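Local coordinates for protein apical membrane antigen AMA1 (Toxoplasma gondii ME49, PDB 4YIV) that takes part in host cell invasion as a microneme protein of the moving junction, the ring formed between the parasite's apical tip and the host cell membrane, at residues A[74-86]-A[93-105]. Sequence-based numbering, arbitrary orientation.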
ATOM      1  N   PRO A  74     -11.715   4.095  29.039  1.00 46.95           N
ATOM      2  CA  PRO A  74     -12.291   2.740  29.028  1.00 38.01           C
ATOM      3  C   PRO A  74     -13.757   2.799  28.646  1.00 42.58           C
ATOM      4  O   PRO A  74     -14.416   3.773  29.013  1.00 42.37           O
ATOM      5  CB  PRO A  74     -12.109   2.267  30.463  1.00 42.40           C
ATOM      6  CG  PRO A  74     -10.921   3.052  30.973  1.00 46.78           C
ATOM      7  CD  PRO A  74     -10.994   4.387  30.295  1.00 47.64           C
ATOM      8  N   PRO A  75     -14.267   1.793  27.921  1.00 38.07           N
ATOM      9  CA  PRO A  75     -13.578   0.575  27.497  1.00 34.40           C
ATOM     10  C   PRO A  75     -12.871   0.708  26.138  1.00 34.73           C
ATOM     11  O   PRO A  75     -12.553  -0.306  25.536  1.00 39.38           O
ATOM     12  CB  PRO A  75     -14.720  -0.437  27.405  1.00 36.23           C
ATOM     13  CG  PRO A  75     -15.879   0.376  26.951  1.00 34.48           C
ATOM     14  CD  PRO A  75     -15.703   1.741  27.589  1.00 36.03           C
ATOM     15  N   TYR A  76     -12.610   1.924  25.697  1.00 35.54           N
ATOM     16  CA  TYR A  76     -12.183   2.155  24.322  1.00 35.17           C
ATOM     17  C   TYR A  76     -10.663   2.097  24.194  1.00 36.41           C
ATOM     18  O   TYR A  76      -9.946   2.714  24.980  1.00 37.17           O
ATOM     19  CB  TYR A  76     -12.712   3.509  23.814  1.00 29.84           C
ATOM     20  CG  TYR A  76     -14.203   3.557  23.713  1.00 28.25           C
ATOM     21  CD1 TYR A  76     -14.870   3.011  22.625  1.00 29.55           C
ATOM     22  CD2 TYR A  76     -14.964   4.131  24.716  1.00 30.49           C
ATOM     23  CE1 TYR A  76     -16.282   3.026  22.531  1.00 28.56           C
ATOM     24  CE2 TYR A  76     -16.356   4.139  24.651  1.00 27.15           C
ATOM     25  CZ  TYR A  76     -17.017   3.609  23.574  1.00 32.54           C
ATOM     26  OH  TYR A  76     -18.400   3.666  23.547  1.00 29.64           O
ATOM     27  N   ARG A  77     -10.183   1.369  23.181  1.00 35.40           N
ATOM     28  CA  ARG A  77      -8.750   1.182  22.968  1.00 34.71           C
ATOM     29  C   ARG A  77      -8.179   1.930  21.761  1.00 31.02           C
ATOM     30  O   ARG A  77      -6.970   2.039  21.643  1.00 30.33           O
ATOM     31  CB  ARG A  77      -8.453  -0.312  22.833  1.00 38.31           C
ATOM     32  CG  ARG A  77      -8.739  -1.097  24.122  1.00 45.54           C
ATOM     33  CD  ARG A  77      -7.531  -1.099  25.033  1.00 49.20           C
ATOM     34  NE  ARG A  77      -7.682  -2.082  26.102  1.00 71.55           N
ATOM     35  CZ  ARG A  77      -7.700  -3.401  25.919  1.00 80.42           C
ATOM     36  NH1 ARG A  77      -7.573  -3.920  24.700  1.00 78.46           N
ATOM     37  NH2 ARG A  77      -7.845  -4.210  26.963  1.00 88.20           N
ATOM     38  N   ASN A  78      -9.040   2.482  20.908  1.00 28.81           N
ATOM     39  CA  ASN A  78      -8.625   3.137  19.665  1.00 28.28           C
ATOM     40  C   ASN A  78      -7.584   2.332  18.885  1.00 24.05           C
ATOM     41  O   ASN A  78      -6.553   2.848  18.451  1.00 26.62           O
ATOM     42  CB  ASN A  78      -8.116   4.542  19.970  1.00 30.24           C
ATOM     43  CG  ASN A  78      -9.264   5.531  20.099  1.00 31.50           C
ATOM     44  OD1 ASN A  78      -9.995   5.769  19.139  1.00 31.52           O
ATOM     45  ND2 ASN A  78      -9.475   6.051  21.301  1.00 32.97           N
ATOM     46  N   ASN A  79      -7.878   1.047  18.747  1.00 24.77           N
ATOM     47  CA  ASN A  79      -7.029   0.127  18.003  1.00 25.08           C
ATOM     48  C   ASN A  79      -7.826  -0.798  17.087  1.00 21.26           C
ATOM     49  O   ASN A  79      -8.605  -1.647  17.529  1.00 25.26           O
ATOM     50  CB  ASN A  79      -6.206  -0.674  19.015  1.00 29.04           C
ATOM     51  CG  ASN A  79      -5.277  -1.701  18.380  1.00 32.95           C
ATOM     52  OD1 ASN A  79      -5.120  -1.791  17.160  1.00 28.16           O
ATOM     53  ND2 ASN A  79      -4.641  -2.486  19.238  1.00 37.76           N
ATOM     54  N   PHE A  80      -7.603  -0.658  15.785  1.00 23.16           N
ATOM     55  CA  PHE A  80      -8.463  -1.329  14.817  1.00 23.84           C
ATOM     56  C   PHE A  80      -8.192  -2.804  14.762  1.00 20.08           C
ATOM     57  O   PHE A  80      -8.979  -3.551  14.200  1.00 25.99           O
ATOM     58  CB  PHE A  80      -8.305  -0.686  13.436  1.00 21.92           C
ATOM     59  CG  PHE A  80      -7.071  -1.111  12.649  1.00 23.32           C
ATOM     60  CD1 PHE A  80      -5.775  -0.858  13.094  1.00 23.86           C
ATOM     61  CD2 PHE A  80      -7.239  -1.667  11.391  1.00 21.67           C
ATOM     62  CE1 PHE A  80      -4.683  -1.221  12.323  1.00 22.75           C
ATOM     63  CE2 PHE A  80      -6.166  -2.021  10.616  1.00 23.09           C
ATOM     64  CZ  PHE A  80      -4.876  -1.794  11.076  1.00 22.78           C
ATOM     65  N   LEU A  81      -7.085  -3.234  15.361  1.00 21.28           N
ATOM     66  CA  LEU A  81      -6.782  -4.656  15.415  1.00 25.08           C
ATOM     67  C   LEU A  81      -7.488  -5.381  16.588  1.00 24.06           C
ATOM     68  O   LEU A  81      -7.475  -6.609  16.665  1.00 25.45           O
ATOM     69  CB  LEU A  81      -5.272  -4.852  15.465  1.00 27.40           C
ATOM     70  CG  LEU A  81      -4.516  -4.402  14.200  1.00 25.43           C
ATOM     71  CD1 LEU A  81      -3.017  -4.736  14.325  1.00 26.75           C
ATOM     72  CD2 LEU A  81      -5.127  -4.999  12.890  1.00 24.77           C
ATOM     73  N   GLU A  82      -8.130  -4.636  17.479  1.00 25.28           N
ATOM     74  CA  GLU A  82      -8.982  -5.262  18.490  1.00 26.39           C
ATOM     75  C   GLU A  82     -10.171  -5.955  17.815  1.00 27.29           C
ATOM     76  O   GLU A  82     -10.626  -5.525  16.745  1.00 23.57           O
ATOM     77  CB  GLU A  82      -9.489  -4.213  19.508  0.50 20.68           C
ATOM     78  CG  GLU A  82      -8.398  -3.531  20.306  0.50 28.14           C
ATOM     79  CD  GLU A  82      -8.056  -4.233  21.607  0.50 34.94           C
ATOM     80  OE1 GLU A  82      -6.865  -4.218  21.984  0.50 33.51           O
ATOM     81  OE2 GLU A  82      -8.971  -4.777  22.266  0.50 39.59           O
ATOM     82  N   ASP A  83     -10.674  -7.023  18.440  1.00 23.86           N
ATOM     83  CA  ASP A  83     -11.903  -7.683  18.020  1.00 24.93           C
ATOM     84  C   ASP A  83     -13.087  -6.735  17.799  1.00 27.97           C
ATOM     85  O   ASP A  83     -13.269  -5.773  18.572  1.00 27.25           O
ATOM     86  CB  ASP A  83     -12.334  -8.706  19.087  1.00 30.91           C
ATOM     87  CG  ASP A  83     -11.629 -10.053  18.958  1.00 40.92           C
ATOM     88  OD1 ASP A  83     -10.836 -10.256  18.020  1.00 36.47           O
ATOM     89  OD2 ASP A  83     -11.891 -10.930  19.805  1.00 37.84           O
ATOM     90  N   VAL A  84     -13.905  -7.010  16.780  1.00 25.42           N
ATOM     91  CA  VAL A  84     -15.245  -6.424  16.727  1.00 24.26           C
ATOM     92  C   VAL A  84     -15.972  -6.762  18.036  1.00 28.49           C
ATOM     93  O   VAL A  84     -15.794  -7.843  18.601  1.00 28.59           O
ATOM     94  CB  VAL A  84     -16.083  -6.913  15.521  1.00 27.18           C
ATOM     95  CG1 VAL A  84     -15.381  -6.465  14.214  1.00 27.88           C
ATOM     96  CG2 VAL A  84     -16.263  -8.415  15.538  1.00 37.04           C
ATOM     97  N   PRO A  85     -16.789  -5.831  18.519  1.00 28.34           N
ATOM     98  CA  PRO A  85     -17.423  -6.006  19.830  1.00 29.23           C
ATOM     99  C   PRO A  85     -18.550  -6.987  19.788  1.00 30.47           C
ATOM    100  O   PRO A  85     -19.224  -7.139  18.762  1.00 29.98           O
ATOM    101  CB  PRO A  85     -17.951  -4.598  20.152  1.00 29.34           C
ATOM    102  CG  PRO A  85     -18.270  -4.014  18.827  1.00 26.78           C
ATOM    103  CD  PRO A  85     -17.135  -4.531  17.916  1.00 29.22           C
ATOM    104  N   THR A  86     -18.774  -7.651  20.910  1.00 31.69           N
ATOM    105  CA  THR A  86     -19.951  -8.507  21.059  1.00 33.41           C
ATOM    106  C   THR A  86     -21.129  -7.621  21.420  1.00 37.54           C
ATOM    107  O   THR A  86     -20.923  -6.484  21.826  1.00 32.09           O
ATOM    108  CB  THR A  86     -19.757  -9.527  22.174  1.00 38.90           C
ATOM    109  OG1 THR A  86     -19.662  -8.817  23.420  1.00 32.45           O
ATOM    110  CG2 THR A  86     -18.476 -10.353  21.939  1.00 35.27           C
ATOM    111  N   SER A  93     -20.707  -0.534  26.870  1.00 33.62           N
ATOM    112  CA  SER A  93     -20.024   0.714  26.564  1.00 34.64           C
ATOM    113  C   SER A  93     -20.995   1.845  26.240  1.00 31.78           C
ATOM    114  O   SER A  93     -20.678   3.016  26.441  1.00 36.38           O
ATOM    115  CB  SER A  93     -19.059   0.513  25.382  1.00 34.03           C
ATOM    116  OG  SER A  93     -19.777   0.238  24.186  1.00 31.49           O
ATOM    117  N   GLY A  94     -22.155   1.504  25.695  1.00 34.60           N
ATOM    118  CA  GLY A  94     -22.998   2.497  25.033  1.00 35.77           C
ATOM    119  C   GLY A  94     -22.330   2.960  23.735  1.00 34.49           C
ATOM    120  O   GLY A  94     -21.354   2.339  23.300  1.00 31.26           O
ATOM    121  N   ASN A  95     -22.844   4.021  23.104  1.00 33.03           N
ATOM    122  CA  ASN A  95     -22.297   4.498  21.826  1.00 30.31           C
ATOM    123  C   ASN A  95     -20.986   5.267  22.018  1.00 30.34           C
ATOM    124  O   ASN A  95     -20.827   5.955  23.007  1.00 32.56           O
ATOM    125  CB  ASN A  95     -23.297   5.408  21.109  1.00 29.40           C
ATOM    126  CG  ASN A  95     -24.420   4.653  20.480  1.00 36.70           C
ATOM    127  OD1 ASN A  95     -24.263   3.519  20.047  1.00 33.26           O
ATOM    128  ND2 ASN A  95     -25.579   5.283  20.427  1.00 36.67           N
ATOM    129  N   PRO A  96     -20.046   5.185  21.053  1.00 26.70           N
ATOM    130  CA  PRO A  96     -20.056   4.374  19.834  1.00 28.96           C
ATOM    131  C   PRO A  96     -19.634   2.927  20.120  1.00 28.78           C
ATOM    132  O   PRO A  96     -19.251   2.582  21.247  1.00 25.58           O
ATOM    133  CB  PRO A  96     -19.026   5.088  18.951  1.00 27.78           C
ATOM    134  CG  PRO A  96     -17.983   5.528  19.906  1.00 25.69           C
ATOM    135  CD  PRO A  96     -18.783   5.945  21.163  1.00 29.52           C
ATOM    136  N   LEU A  97     -19.736   2.090  19.101  1.00 26.28           N
ATOM    137  CA  LEU A  97     -19.232   0.729  19.176  1.00 26.33           C
ATOM    138  C   LEU A  97     -17.828   0.745  19.738  1.00 24.53           C
ATOM    139  O   LEU A  97     -16.997   1.563  19.329  1.00 26.42           O
ATOM    140  CB  LEU A  97     -19.239   0.078  17.791  1.00 28.07           C
ATOM    141  CG  LEU A  97     -20.624  -0.179  17.206  1.00 33.44           C
ATOM    142  CD1 LEU A  97     -20.519  -0.297  15.700  1.00 32.81           C
ATOM    143  CD2 LEU A  97     -21.237  -1.437  17.810  1.00 31.03           C
ATOM    144  N   PRO A  98     -17.555  -0.123  20.720  1.00 24.96           N
ATOM    145  CA  PRO A  98     -16.180  -0.240  21.179  1.00 22.45           C
ATOM    146  C   PRO A  98     -15.408  -1.249  20.285  1.00 26.51           C
ATOM    147  O   PRO A  98     -15.903  -1.659  19.227  1.00 26.06           O
ATOM    148  CB  PRO A  98     -16.343  -0.753  22.619  1.00 27.30           C
ATOM    149  CG  PRO A  98     -17.585  -1.627  22.536  1.00 27.92           C
ATOM    150  CD  PRO A  98     -18.470  -1.022  21.455  1.00 28.82           C
ATOM    151  N   GLY A  99     -14.215  -1.628  20.709  1.00 26.77           N
ATOM    152  CA  GLY A  99     -13.462  -2.677  20.023  1.00 27.03           C
ATOM    153  C   GLY A  99     -12.823  -2.176  18.729  1.00 23.55           C
ATOM    154  O   GLY A  99     -12.564  -0.972  18.560  1.00 23.03           O
ATOM    155  N   GLY A 100     -12.553  -3.104  17.807  1.00 24.09           N
ATOM    156  CA  GLY A 100     -11.923  -2.746  16.547  1.00 22.69           C
ATOM    157  C   GLY A 100     -12.540  -3.480  15.382  1.00 23.37           C
ATOM    158  O   GLY A 100     -13.769  -3.697  15.328  1.00 22.74           O
ATOM    159  N   PHE A 101     -11.688  -3.862  14.434  1.00 24.10           N
ATOM    160  CA  PHE A 101     -12.135  -4.350  13.137  1.00 22.48           C
ATOM    161  C   PHE A 101     -11.913  -5.848  12.979  1.00 22.98           C
ATOM    162  O   PHE A 101     -12.418  -6.436  12.026  1.00 23.34           O
ATOM    163  CB  PHE A 101     -11.399  -3.652  12.006  1.00 22.08           C
ATOM    164  CG  PHE A 101     -11.830  -2.228  11.727  1.00 20.82           C
ATOM    165  CD1 PHE A 101     -12.693  -1.528  12.555  1.00 23.07           C
ATOM    166  CD2 PHE A 101     -11.343  -1.597  10.609  1.00 19.46           C
ATOM    167  CE1 PHE A 101     -13.055  -0.226  12.239  1.00 22.54           C
ATOM    168  CE2 PHE A 101     -11.676  -0.317  10.302  1.00 19.99           C
ATOM    169  CZ  PHE A 101     -12.559   0.377  11.122  1.00 20.32           C
ATOM    170  N   ASN A 102     -11.123  -6.426  13.876  1.00 21.87           N
ATOM    171  CA  ASN A 102     -10.747  -7.831  13.808  1.00 23.11           C
ATOM    172  C   ASN A 102     -11.893  -8.821  13.906  1.00 24.97           C
ATOM    173  O   ASN A 102     -12.777  -8.682  14.739  1.00 25.66           O
ATOM    174  CB  ASN A 102      -9.707  -8.135  14.888  1.00 24.77           C
ATOM    175  CG  ASN A 102      -9.077  -9.500  14.724  1.00 29.98           C
ATOM    176  OD1 ASN A 102      -8.327  -9.739  13.786  1.00 27.67           O
ATOM    177  ND2 ASN A 102      -9.370 -10.398  15.649  1.00 30.38           N
ATOM    178  N   LEU A 103     -11.852  -9.835  13.052  1.00 22.26           N
ATOM    179  CA  LEU A 103     -12.885 -10.846  13.043  1.00 26.53           C
ATOM    180  C   LEU A 103     -12.777 -11.612  14.352  1.00 32.56           C
ATOM    181  O   LEU A 103     -11.717 -12.112  14.698  1.00 29.21           O
ATOM    182  CB  LEU A 103     -12.676 -11.762  11.841  1.00 25.78           C
ATOM    183  CG  LEU A 103     -13.605 -12.953  11.656  1.00 34.94           C
ATOM    184  CD1 LEU A 103     -13.826 -13.186  10.174  1.00 38.38           C
ATOM    185  CD2 LEU A 103     -12.973 -14.177  12.290  1.00 42.02           C
ATOM    186  N   ASN A 104     -13.889 -11.695  15.074  1.00 34.00           N
ATOM    187  CA  ASN A 104     -13.921 -12.362  16.371  1.00 34.77           C
ATOM    188  C   ASN A 104     -14.530 -13.757  16.395  1.00 36.91           C
ATOM    189  O   ASN A 104     -14.677 -14.346  17.456  1.00 43.20           O
ATOM    190  CB  ASN A 104     -14.612 -11.477  17.405  1.00 31.25           C
ATOM    191  CG  ASN A 104     -16.103 -11.381  17.182  1.00 37.91           C
ATOM    192  OD1 ASN A 104     -16.643 -11.978  16.258  1.00 38.51           O
ATOM    193  ND2 ASN A 104     -16.778 -10.635  18.038  1.00 41.44           N
ATOM    194  N   PHE A 105     -14.885 -14.273  15.230  1.00 37.15           N
ATOM    195  CA  PHE A 105     -15.475 -15.602  15.131  1.00 41.06           C
ATOM    196  C   PHE A 105     -14.534 -16.720  15.554  1.00 52.49           C
ATOM    197  O   PHE A 105     -13.306 -16.579  15.504  1.00 49.56           O
ATOM    198  CB  PHE A 105     -15.943 -15.880  13.699  1.00 43.83           C
ATOM    199  CG  PHE A 105     -16.980 -14.913  13.186  1.00 46.24           C
ATOM    200  CD1 PHE A 105     -17.813 -14.234  14.052  1.00 49.95           C
ATOM    201  CD2 PHE A 105     -17.117 -14.687  11.826  1.00 47.79           C
ATOM    202  CE1 PHE A 105     -18.760 -13.341  13.570  1.00 50.85           C
ATOM    203  CE2 PHE A 105     -18.058 -13.799  11.347  1.00 45.94           C
ATOM    204  CZ  PHE A 105     -18.876 -13.130  12.220  1.00 48.41           C
TER
HETATM  205  O   HOH W   1     -12.214  -1.196  22.754  1.00 37.30           O
HETATM  206  O   HOH W   2     -10.326  -0.351  19.765  1.00 31.45           O
HETATM  207  O   HOH W   3     -19.806  -9.867  17.484  1.00 47.14           O
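Y76 runs its ring obliquely past P98 and ends among the backbone carbonyls of segment 93-105. Its CB and CG carry the ring past it without close contact. CD1 lies near P98 CA, and CE1 comes within 3.5 Å of that same P98 CA. CZ packs against P96 CD. At the tip, OH donates to P96 O at 2.7 Å, in the carbonyl plane and on a lone pair. P96 O and L97 O sit at the ring edge. The peptide bond before P96 is cis, as is the one before P75, whose CG touches S93 CB.

Both segments belong to the AMA1 ectodomain. Helix 87-93 joins them, and 93-105, which begins with its last residue, returns alongside 74-86. The pairing is irregular, with a single beta bridge between D83 and N102. V84 N donates to N102 O and G100 N to D83 O, both 2.9 Å long and nearly straight. A type I turn from N79 to E82 presents F80 O to F101 N and E82 O to N102 N. G100 CA lies 3.1 Å from E82 O at the end of the turn, and G99 CA 3.4 Å from D83 O.

With chi1 at -169°, the N102 side chain extends away from its own backbone N and sends ND2 to D83 OD1 at 2.8 Å. Carboxylate and amide are nearly coplanar, 3° apart. R112 forms a salt bridge with the same OD1, while S114 and H169 bind N102 OD1. The amide of N104 is turned 88° to the D83 carboxylate. Its CG packs on V84 CG2 at 3.4 Å, and its ND2 makes a weak hydrogen bond to V84 O. Water 1 joins P75 O to G99 N, and water 3 links P85 O with N104 ND2.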